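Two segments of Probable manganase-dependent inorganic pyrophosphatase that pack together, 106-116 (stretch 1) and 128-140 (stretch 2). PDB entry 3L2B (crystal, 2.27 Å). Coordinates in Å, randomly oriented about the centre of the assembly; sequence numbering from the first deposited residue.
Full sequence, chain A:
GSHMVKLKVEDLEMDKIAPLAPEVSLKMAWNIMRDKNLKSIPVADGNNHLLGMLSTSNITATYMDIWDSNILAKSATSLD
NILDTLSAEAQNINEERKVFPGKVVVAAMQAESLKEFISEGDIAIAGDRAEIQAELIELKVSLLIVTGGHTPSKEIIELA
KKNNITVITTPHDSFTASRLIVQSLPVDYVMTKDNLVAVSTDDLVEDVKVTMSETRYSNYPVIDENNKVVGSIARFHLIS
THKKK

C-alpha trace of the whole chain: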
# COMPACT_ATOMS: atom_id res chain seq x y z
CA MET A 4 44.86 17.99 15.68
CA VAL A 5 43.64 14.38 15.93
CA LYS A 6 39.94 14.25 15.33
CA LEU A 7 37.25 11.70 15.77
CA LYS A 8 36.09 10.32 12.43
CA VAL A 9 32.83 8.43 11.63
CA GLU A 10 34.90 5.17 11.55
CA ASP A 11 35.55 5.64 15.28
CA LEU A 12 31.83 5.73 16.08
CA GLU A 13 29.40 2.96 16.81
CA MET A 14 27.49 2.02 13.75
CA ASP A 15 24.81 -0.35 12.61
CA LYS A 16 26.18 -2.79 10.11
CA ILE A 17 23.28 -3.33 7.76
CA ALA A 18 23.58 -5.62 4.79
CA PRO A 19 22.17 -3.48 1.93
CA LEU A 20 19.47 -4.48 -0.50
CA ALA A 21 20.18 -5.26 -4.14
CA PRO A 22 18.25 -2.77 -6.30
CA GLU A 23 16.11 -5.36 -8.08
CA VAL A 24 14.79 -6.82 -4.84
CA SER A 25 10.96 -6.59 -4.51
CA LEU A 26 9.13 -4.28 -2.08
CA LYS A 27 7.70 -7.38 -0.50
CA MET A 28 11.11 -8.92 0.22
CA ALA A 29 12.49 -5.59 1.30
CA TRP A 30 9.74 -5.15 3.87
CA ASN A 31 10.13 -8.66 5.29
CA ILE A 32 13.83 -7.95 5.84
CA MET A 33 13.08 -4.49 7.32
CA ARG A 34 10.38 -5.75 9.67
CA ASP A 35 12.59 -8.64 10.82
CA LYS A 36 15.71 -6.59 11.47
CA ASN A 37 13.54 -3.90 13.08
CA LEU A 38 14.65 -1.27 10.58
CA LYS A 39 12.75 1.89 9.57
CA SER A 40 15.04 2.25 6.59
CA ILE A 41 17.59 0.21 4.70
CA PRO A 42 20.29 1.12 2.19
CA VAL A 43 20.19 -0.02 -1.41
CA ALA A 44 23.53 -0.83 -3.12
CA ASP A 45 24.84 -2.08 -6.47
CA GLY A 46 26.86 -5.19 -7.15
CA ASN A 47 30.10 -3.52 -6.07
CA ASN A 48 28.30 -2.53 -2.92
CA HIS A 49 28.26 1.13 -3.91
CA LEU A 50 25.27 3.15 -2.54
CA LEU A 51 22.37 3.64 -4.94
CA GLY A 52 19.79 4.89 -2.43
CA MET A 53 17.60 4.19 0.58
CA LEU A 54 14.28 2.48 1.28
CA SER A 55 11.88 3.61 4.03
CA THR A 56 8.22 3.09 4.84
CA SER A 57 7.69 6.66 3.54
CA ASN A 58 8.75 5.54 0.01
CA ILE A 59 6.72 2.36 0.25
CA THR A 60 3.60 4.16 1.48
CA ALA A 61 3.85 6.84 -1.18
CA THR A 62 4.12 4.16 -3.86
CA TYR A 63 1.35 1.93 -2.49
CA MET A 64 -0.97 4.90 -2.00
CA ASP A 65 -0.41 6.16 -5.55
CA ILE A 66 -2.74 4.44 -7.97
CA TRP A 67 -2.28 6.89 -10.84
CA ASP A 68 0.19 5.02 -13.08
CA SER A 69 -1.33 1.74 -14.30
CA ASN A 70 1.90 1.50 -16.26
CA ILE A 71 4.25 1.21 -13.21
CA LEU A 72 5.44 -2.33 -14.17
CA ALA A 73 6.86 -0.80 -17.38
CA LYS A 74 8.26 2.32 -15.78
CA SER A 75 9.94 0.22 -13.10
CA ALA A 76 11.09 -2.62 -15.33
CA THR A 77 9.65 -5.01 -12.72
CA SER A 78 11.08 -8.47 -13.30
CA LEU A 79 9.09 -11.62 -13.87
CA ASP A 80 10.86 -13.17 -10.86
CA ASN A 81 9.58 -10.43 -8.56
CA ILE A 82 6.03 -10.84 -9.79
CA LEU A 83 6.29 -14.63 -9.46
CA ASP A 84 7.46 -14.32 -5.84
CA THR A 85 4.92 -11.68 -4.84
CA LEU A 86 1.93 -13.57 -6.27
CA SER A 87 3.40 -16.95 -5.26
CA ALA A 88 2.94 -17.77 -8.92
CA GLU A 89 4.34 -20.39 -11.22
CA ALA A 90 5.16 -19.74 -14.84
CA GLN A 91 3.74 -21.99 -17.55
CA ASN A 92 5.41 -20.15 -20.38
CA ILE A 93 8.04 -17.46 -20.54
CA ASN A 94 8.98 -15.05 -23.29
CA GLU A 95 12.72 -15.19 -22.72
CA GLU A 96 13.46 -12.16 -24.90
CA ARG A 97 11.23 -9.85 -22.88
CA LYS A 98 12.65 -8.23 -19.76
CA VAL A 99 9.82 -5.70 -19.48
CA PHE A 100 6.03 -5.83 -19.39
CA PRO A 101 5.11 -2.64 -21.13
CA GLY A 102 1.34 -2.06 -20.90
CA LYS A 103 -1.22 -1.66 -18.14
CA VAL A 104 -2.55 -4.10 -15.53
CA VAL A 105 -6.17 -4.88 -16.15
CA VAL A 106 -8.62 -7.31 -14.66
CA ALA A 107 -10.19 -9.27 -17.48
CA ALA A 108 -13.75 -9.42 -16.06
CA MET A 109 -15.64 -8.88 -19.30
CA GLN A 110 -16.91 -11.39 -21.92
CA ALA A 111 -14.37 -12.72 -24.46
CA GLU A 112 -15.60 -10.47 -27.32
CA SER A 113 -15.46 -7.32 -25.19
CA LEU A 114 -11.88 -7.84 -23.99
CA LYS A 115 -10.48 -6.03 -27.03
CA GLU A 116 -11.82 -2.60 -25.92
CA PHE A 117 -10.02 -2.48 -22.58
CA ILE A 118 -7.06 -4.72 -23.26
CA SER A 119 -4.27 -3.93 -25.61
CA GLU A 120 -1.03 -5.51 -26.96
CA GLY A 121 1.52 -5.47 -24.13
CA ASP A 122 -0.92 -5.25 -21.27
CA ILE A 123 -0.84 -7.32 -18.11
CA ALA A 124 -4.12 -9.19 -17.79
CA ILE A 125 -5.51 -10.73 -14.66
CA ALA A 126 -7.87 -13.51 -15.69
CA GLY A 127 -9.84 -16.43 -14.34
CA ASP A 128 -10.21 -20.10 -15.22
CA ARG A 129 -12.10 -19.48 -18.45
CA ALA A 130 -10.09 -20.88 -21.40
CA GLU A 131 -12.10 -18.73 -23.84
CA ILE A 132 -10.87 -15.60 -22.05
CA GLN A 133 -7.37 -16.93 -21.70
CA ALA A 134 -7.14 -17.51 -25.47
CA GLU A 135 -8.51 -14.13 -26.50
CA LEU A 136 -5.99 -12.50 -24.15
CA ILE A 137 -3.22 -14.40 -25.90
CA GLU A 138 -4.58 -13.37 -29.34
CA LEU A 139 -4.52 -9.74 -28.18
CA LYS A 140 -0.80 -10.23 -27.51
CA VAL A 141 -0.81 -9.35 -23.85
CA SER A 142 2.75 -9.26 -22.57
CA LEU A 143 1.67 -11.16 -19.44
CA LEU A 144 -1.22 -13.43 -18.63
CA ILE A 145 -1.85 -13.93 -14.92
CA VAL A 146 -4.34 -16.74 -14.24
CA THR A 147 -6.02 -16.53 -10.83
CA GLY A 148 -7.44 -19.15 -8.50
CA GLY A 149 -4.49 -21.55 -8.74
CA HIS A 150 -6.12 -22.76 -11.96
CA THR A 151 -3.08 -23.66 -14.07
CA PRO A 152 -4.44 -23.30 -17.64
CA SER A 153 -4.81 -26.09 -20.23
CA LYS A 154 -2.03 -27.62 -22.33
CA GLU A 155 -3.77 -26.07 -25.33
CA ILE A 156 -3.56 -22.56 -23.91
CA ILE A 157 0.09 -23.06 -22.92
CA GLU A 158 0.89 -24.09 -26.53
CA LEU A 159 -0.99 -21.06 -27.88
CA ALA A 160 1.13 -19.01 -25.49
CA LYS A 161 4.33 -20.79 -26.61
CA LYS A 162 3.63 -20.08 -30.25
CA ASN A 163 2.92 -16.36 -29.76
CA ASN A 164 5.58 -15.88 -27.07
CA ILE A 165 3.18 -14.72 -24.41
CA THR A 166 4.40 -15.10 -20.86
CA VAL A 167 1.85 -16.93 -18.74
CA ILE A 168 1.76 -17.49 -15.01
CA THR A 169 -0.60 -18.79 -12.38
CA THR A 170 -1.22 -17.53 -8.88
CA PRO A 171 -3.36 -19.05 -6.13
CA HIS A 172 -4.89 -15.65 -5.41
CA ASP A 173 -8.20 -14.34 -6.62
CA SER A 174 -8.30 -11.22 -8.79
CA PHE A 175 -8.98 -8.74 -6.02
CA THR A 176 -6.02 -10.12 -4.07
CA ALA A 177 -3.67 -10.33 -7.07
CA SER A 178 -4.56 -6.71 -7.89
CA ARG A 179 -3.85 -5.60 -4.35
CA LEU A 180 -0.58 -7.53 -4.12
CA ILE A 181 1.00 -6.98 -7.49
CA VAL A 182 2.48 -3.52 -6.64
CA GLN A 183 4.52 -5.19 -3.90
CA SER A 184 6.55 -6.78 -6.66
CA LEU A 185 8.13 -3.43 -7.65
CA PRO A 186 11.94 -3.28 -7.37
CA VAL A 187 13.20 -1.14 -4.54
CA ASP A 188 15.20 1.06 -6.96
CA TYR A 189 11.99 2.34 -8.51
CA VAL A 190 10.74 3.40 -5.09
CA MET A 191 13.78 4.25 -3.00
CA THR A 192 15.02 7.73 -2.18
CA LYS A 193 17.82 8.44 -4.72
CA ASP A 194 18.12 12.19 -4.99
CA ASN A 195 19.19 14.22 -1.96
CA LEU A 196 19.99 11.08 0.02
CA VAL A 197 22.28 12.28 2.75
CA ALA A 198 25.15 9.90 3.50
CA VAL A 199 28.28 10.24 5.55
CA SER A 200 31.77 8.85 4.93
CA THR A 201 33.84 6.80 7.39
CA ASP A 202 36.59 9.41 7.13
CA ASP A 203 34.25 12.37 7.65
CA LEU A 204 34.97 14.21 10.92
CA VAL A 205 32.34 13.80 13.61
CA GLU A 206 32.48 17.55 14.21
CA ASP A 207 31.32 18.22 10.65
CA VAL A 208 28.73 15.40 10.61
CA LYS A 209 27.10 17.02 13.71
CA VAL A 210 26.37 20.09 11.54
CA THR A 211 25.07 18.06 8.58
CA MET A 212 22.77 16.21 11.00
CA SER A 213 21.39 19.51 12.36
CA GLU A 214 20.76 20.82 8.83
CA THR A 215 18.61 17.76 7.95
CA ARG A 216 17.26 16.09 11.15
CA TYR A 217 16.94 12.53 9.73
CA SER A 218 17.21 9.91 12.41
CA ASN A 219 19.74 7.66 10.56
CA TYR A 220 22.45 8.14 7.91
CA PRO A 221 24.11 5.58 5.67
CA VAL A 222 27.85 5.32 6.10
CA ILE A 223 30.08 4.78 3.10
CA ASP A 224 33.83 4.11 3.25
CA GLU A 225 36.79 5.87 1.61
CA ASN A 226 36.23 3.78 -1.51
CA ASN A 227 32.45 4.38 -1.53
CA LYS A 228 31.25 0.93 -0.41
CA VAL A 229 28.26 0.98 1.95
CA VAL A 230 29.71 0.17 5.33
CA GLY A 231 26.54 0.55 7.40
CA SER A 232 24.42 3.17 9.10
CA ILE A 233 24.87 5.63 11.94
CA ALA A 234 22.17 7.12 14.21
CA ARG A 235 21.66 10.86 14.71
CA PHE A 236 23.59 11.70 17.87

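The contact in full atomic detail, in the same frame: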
# COMPACT_ATOMS: atom_id res chain seq x y z
N VAL A 106 -7.85 -6.11 -14.99
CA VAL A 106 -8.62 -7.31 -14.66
C VAL A 106 -9.52 -7.61 -15.85
O VAL A 106 -10.30 -6.76 -16.30
CB VAL A 106 -9.46 -7.11 -13.39
CG1 VAL A 106 -10.38 -8.33 -13.15
CG2 VAL A 106 -8.54 -6.85 -12.20
N ALA A 107 -9.37 -8.81 -16.37
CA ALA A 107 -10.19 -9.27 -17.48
C ALA A 107 -11.48 -9.89 -16.94
O ALA A 107 -11.57 -11.10 -16.79
CB ALA A 107 -9.45 -10.28 -18.31
N ALA A 108 -12.45 -9.03 -16.63
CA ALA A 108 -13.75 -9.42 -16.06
C ALA A 108 -14.83 -9.62 -17.13
O ALA A 108 -15.80 -10.34 -16.94
CB ALA A 108 -14.23 -8.36 -15.03
N MET A 109 -14.61 -8.98 -18.26
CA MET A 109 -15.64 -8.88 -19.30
C MET A 109 -15.87 -10.24 -20.00
O MET A 109 -15.34 -11.27 -19.59
CB MET A 109 -15.24 -7.78 -20.30
CG MET A 109 -14.60 -6.52 -19.65
SD MET A 109 -12.77 -6.60 -19.61
CE MET A 109 -12.25 -5.13 -18.72
N GLN A 110 -16.70 -10.22 -21.04
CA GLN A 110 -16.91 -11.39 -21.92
C GLN A 110 -15.87 -11.36 -23.04
O GLN A 110 -15.47 -10.30 -23.50
CB GLN A 110 -18.31 -11.39 -22.54
CG GLN A 110 -19.41 -11.92 -21.63
CD GLN A 110 -20.70 -12.20 -22.38
OE1 GLN A 110 -21.03 -11.52 -23.37
NE2 GLN A 110 -21.46 -13.19 -21.91
N ALA A 111 -15.48 -12.55 -23.49
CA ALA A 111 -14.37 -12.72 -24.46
C ALA A 111 -14.33 -11.65 -25.58
O ALA A 111 -13.28 -11.10 -25.90
CB ALA A 111 -14.40 -14.12 -25.06
N GLU A 112 -15.49 -11.35 -26.14
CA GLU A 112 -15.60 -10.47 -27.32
C GLU A 112 -15.34 -9.02 -26.96
O GLU A 112 -14.93 -8.22 -27.79
CB GLU A 112 -17.00 -10.58 -27.98
CG GLU A 112 -17.62 -12.00 -27.98
CD GLU A 112 -18.27 -12.38 -26.63
OE1 GLU A 112 -19.29 -11.74 -26.25
OE2 GLU A 112 -17.75 -13.30 -25.95
N SER A 113 -15.58 -8.69 -25.70
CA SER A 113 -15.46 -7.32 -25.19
C SER A 113 -14.05 -6.99 -24.72
O SER A 113 -13.71 -5.83 -24.51
CB SER A 113 -16.43 -7.09 -24.03
OG SER A 113 -17.74 -7.50 -24.40
N LEU A 114 -13.24 -8.03 -24.55
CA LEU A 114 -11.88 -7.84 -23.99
C LEU A 114 -11.08 -6.86 -24.80
O LEU A 114 -10.33 -6.07 -24.26
CB LEU A 114 -11.12 -9.16 -23.90
CG LEU A 114 -11.68 -10.15 -22.88
CD1 LEU A 114 -11.06 -11.51 -23.12
CD2 LEU A 114 -11.44 -9.64 -21.45
N LYS A 115 -11.29 -6.87 -26.11
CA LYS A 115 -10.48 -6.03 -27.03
C LYS A 115 -10.61 -4.52 -26.86
O LYS A 115 -9.80 -3.75 -27.38
CB LYS A 115 -10.69 -6.43 -28.50
CG LYS A 115 -12.12 -6.45 -29.00
CD LYS A 115 -12.19 -6.85 -30.47
CE LYS A 115 -12.07 -8.36 -30.66
NZ LYS A 115 -13.27 -9.11 -30.16
N GLU A 116 -11.61 -4.07 -26.11
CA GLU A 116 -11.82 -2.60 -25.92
C GLU A 116 -11.13 -2.02 -24.69
O GLU A 116 -10.97 -0.81 -24.57
CB GLU A 116 -13.30 -2.25 -25.88
CG GLU A 116 -14.15 -3.03 -24.91
CD GLU A 116 -15.62 -2.87 -25.20
OE1 GLU A 116 -16.26 -3.86 -25.66
OE2 GLU A 116 -16.13 -1.74 -24.99
N ASP A 128 -10.35 -18.71 -14.77
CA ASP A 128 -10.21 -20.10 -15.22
C ASP A 128 -10.68 -20.29 -16.66
O ASP A 128 -10.36 -21.30 -17.32
CB ASP A 128 -11.05 -21.01 -14.30
CG ASP A 128 -10.55 -22.45 -14.25
OD1 ASP A 128 -9.88 -22.91 -15.21
OD2 ASP A 128 -10.85 -23.13 -13.25
N ARG A 129 -11.47 -19.34 -17.14
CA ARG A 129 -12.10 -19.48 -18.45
C ARG A 129 -11.05 -19.55 -19.55
O ARG A 129 -10.27 -18.62 -19.73
CB ARG A 129 -13.08 -18.31 -18.71
CG ARG A 129 -14.29 -18.26 -17.76
CD ARG A 129 -15.31 -17.18 -18.19
NE ARG A 129 -15.79 -17.39 -19.57
CZ ARG A 129 -16.45 -16.49 -20.31
NH1 ARG A 129 -16.75 -15.29 -19.82
NH2 ARG A 129 -16.81 -16.80 -21.55
N ALA A 130 -11.04 -20.67 -20.28
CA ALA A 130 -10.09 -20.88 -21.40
C ALA A 130 -10.41 -19.99 -22.61
O ALA A 130 -9.51 -19.65 -23.39
CB ALA A 130 -10.04 -22.35 -21.84
N GLU A 131 -11.67 -19.61 -22.74
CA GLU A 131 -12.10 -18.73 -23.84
C GLU A 131 -11.43 -17.37 -23.66
O GLU A 131 -10.92 -16.80 -24.61
CB GLU A 131 -13.63 -18.56 -23.91
CG GLU A 131 -14.08 -17.64 -25.08
CD GLU A 131 -15.61 -17.59 -25.33
OE1 GLU A 131 -16.41 -17.81 -24.39
OE2 GLU A 131 -16.00 -17.31 -26.50
N ILE A 132 -11.45 -16.89 -22.42
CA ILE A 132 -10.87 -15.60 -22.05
C ILE A 132 -9.36 -15.67 -22.20
O ILE A 132 -8.73 -14.78 -22.75
CB ILE A 132 -11.22 -15.22 -20.58
CG1 ILE A 132 -12.72 -14.91 -20.46
CG2 ILE A 132 -10.43 -14.03 -20.13
CD1 ILE A 132 -13.21 -13.87 -21.46
N GLN A 133 -8.80 -16.75 -21.69
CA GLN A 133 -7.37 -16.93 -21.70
C GLN A 133 -6.83 -16.85 -23.12
O GLN A 133 -5.81 -16.21 -23.36
CB GLN A 133 -6.96 -18.25 -21.03
CG GLN A 133 -7.10 -18.26 -19.51
CD GLN A 133 -6.96 -19.65 -18.92
OE1 GLN A 133 -6.56 -20.60 -19.61
NE2 GLN A 133 -7.31 -19.79 -17.65
N ALA A 134 -7.55 -17.46 -24.06
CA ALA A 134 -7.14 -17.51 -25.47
C ALA A 134 -7.34 -16.20 -26.21
O ALA A 134 -6.58 -15.85 -27.09
CB ALA A 134 -7.85 -18.66 -26.23
N GLU A 135 -8.36 -15.44 -25.86
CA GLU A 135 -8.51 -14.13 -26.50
C GLU A 135 -7.40 -13.20 -26.01
O GLU A 135 -6.89 -12.38 -26.76
CB GLU A 135 -9.90 -13.54 -26.23
CG GLU A 135 -10.11 -12.09 -26.73
CD GLU A 135 -10.04 -11.91 -28.27
OE1 GLU A 135 -10.03 -12.94 -29.02
OE2 GLU A 135 -10.00 -10.73 -28.73
N LEU A 136 -7.01 -13.37 -24.75
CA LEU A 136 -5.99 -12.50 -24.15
C LEU A 136 -4.68 -12.74 -24.88
O LEU A 136 -3.93 -11.79 -25.19
CB LEU A 136 -5.86 -12.73 -22.62
CG LEU A 136 -7.04 -12.24 -21.72
CD1 LEU A 136 -6.87 -12.63 -20.26
CD2 LEU A 136 -7.24 -10.72 -21.83
N ILE A 137 -4.42 -14.01 -25.19
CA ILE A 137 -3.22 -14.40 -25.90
C ILE A 137 -3.25 -13.85 -27.32
O ILE A 137 -2.25 -13.31 -27.78
CB ILE A 137 -3.02 -15.94 -25.87
CG1 ILE A 137 -2.60 -16.37 -24.47
CG2 ILE A 137 -1.99 -16.38 -26.92
CD1 ILE A 137 -2.91 -17.80 -24.17
N GLU A 138 -4.40 -13.93 -27.99
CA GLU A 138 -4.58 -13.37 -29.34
C GLU A 138 -4.38 -11.86 -29.36
O GLU A 138 -3.97 -11.28 -30.37
CB GLU A 138 -5.96 -13.72 -29.95
CG GLU A 138 -6.36 -12.83 -31.13
CD GLU A 138 -7.49 -13.40 -32.01
OE1 GLU A 138 -8.70 -13.10 -31.74
OE2 GLU A 138 -7.17 -14.15 -32.98
N LEU A 139 -4.67 -11.20 -28.25
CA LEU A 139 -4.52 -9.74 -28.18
C LEU A 139 -3.08 -9.37 -27.85
O LEU A 139 -2.74 -8.20 -27.67
CB LEU A 139 -5.49 -9.13 -27.14
CG LEU A 139 -6.94 -8.93 -27.58
CD1 LEU A 139 -7.85 -8.59 -26.37
CD2 LEU A 139 -7.02 -7.84 -28.62
N LYS A 140 -2.24 -10.40 -27.76
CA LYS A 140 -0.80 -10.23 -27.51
C LYS A 140 -0.49 -9.46 -26.24
O LYS A 140 0.32 -8.55 -26.21
CB LYS A 140 -0.11 -9.61 -28.72
CG LYS A 140 -0.28 -10.46 -30.03
CD LYS A 140 0.24 -9.70 -31.23
CE LYS A 140 0.36 -10.58 -32.48
NZ LYS A 140 -0.97 -10.82 -33.11
O HOH W 1 -16.80 -13.04 -17.55

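Segments that share no direct hydrogen bond can still pack firmly if their shapes agree, and this small contact, burying 499 Å² over both sides, is a clear example. The helix 130-138 supplies the knob: Ile132, with both chi angles in m, extends its CD1 into a hollow lined by the Met109 and Gln110 backbone, Ala111 and Leu114. Ile132 CD1 lies 3.3 Å from Ala111 N, 3.8 Å from Ala111 CB and 3.6 Å from Leu114 CD1. The small side chain of Ala111 lets the backbones approach closely, Ala111 CA lying 5.1 Å from Ile132 CA, while Ala111 CB also meets Glu131 CG at 3.5 Å.

Leu114 returns the gesture. Leu114 CD1 fits among Ile132, Glu135 CG (3.8 Å) and Leu136 CD2 (4.1 Å), so even a glutamate contributes its aliphatic portion to the packing. Ala107 CB covers Ile132 CG2 at 4.3 Å and Leu136 CD1 at 4.0 Å, and a turn further on Leu139 CD1 rests 3.7 Å from Lys115 CA.

Charge is kept to the margin. Lys115 NZ, hydrogen-bonded to Glu112 O (3.0 Å), forms a long salt bridge with Glu135 OE2 (3.9 Å). At the other end, a water lies 2.9 Å from Ala108 O, placed to donate to it, and accepts weakly from Arg129 NH1 (3.2 Å).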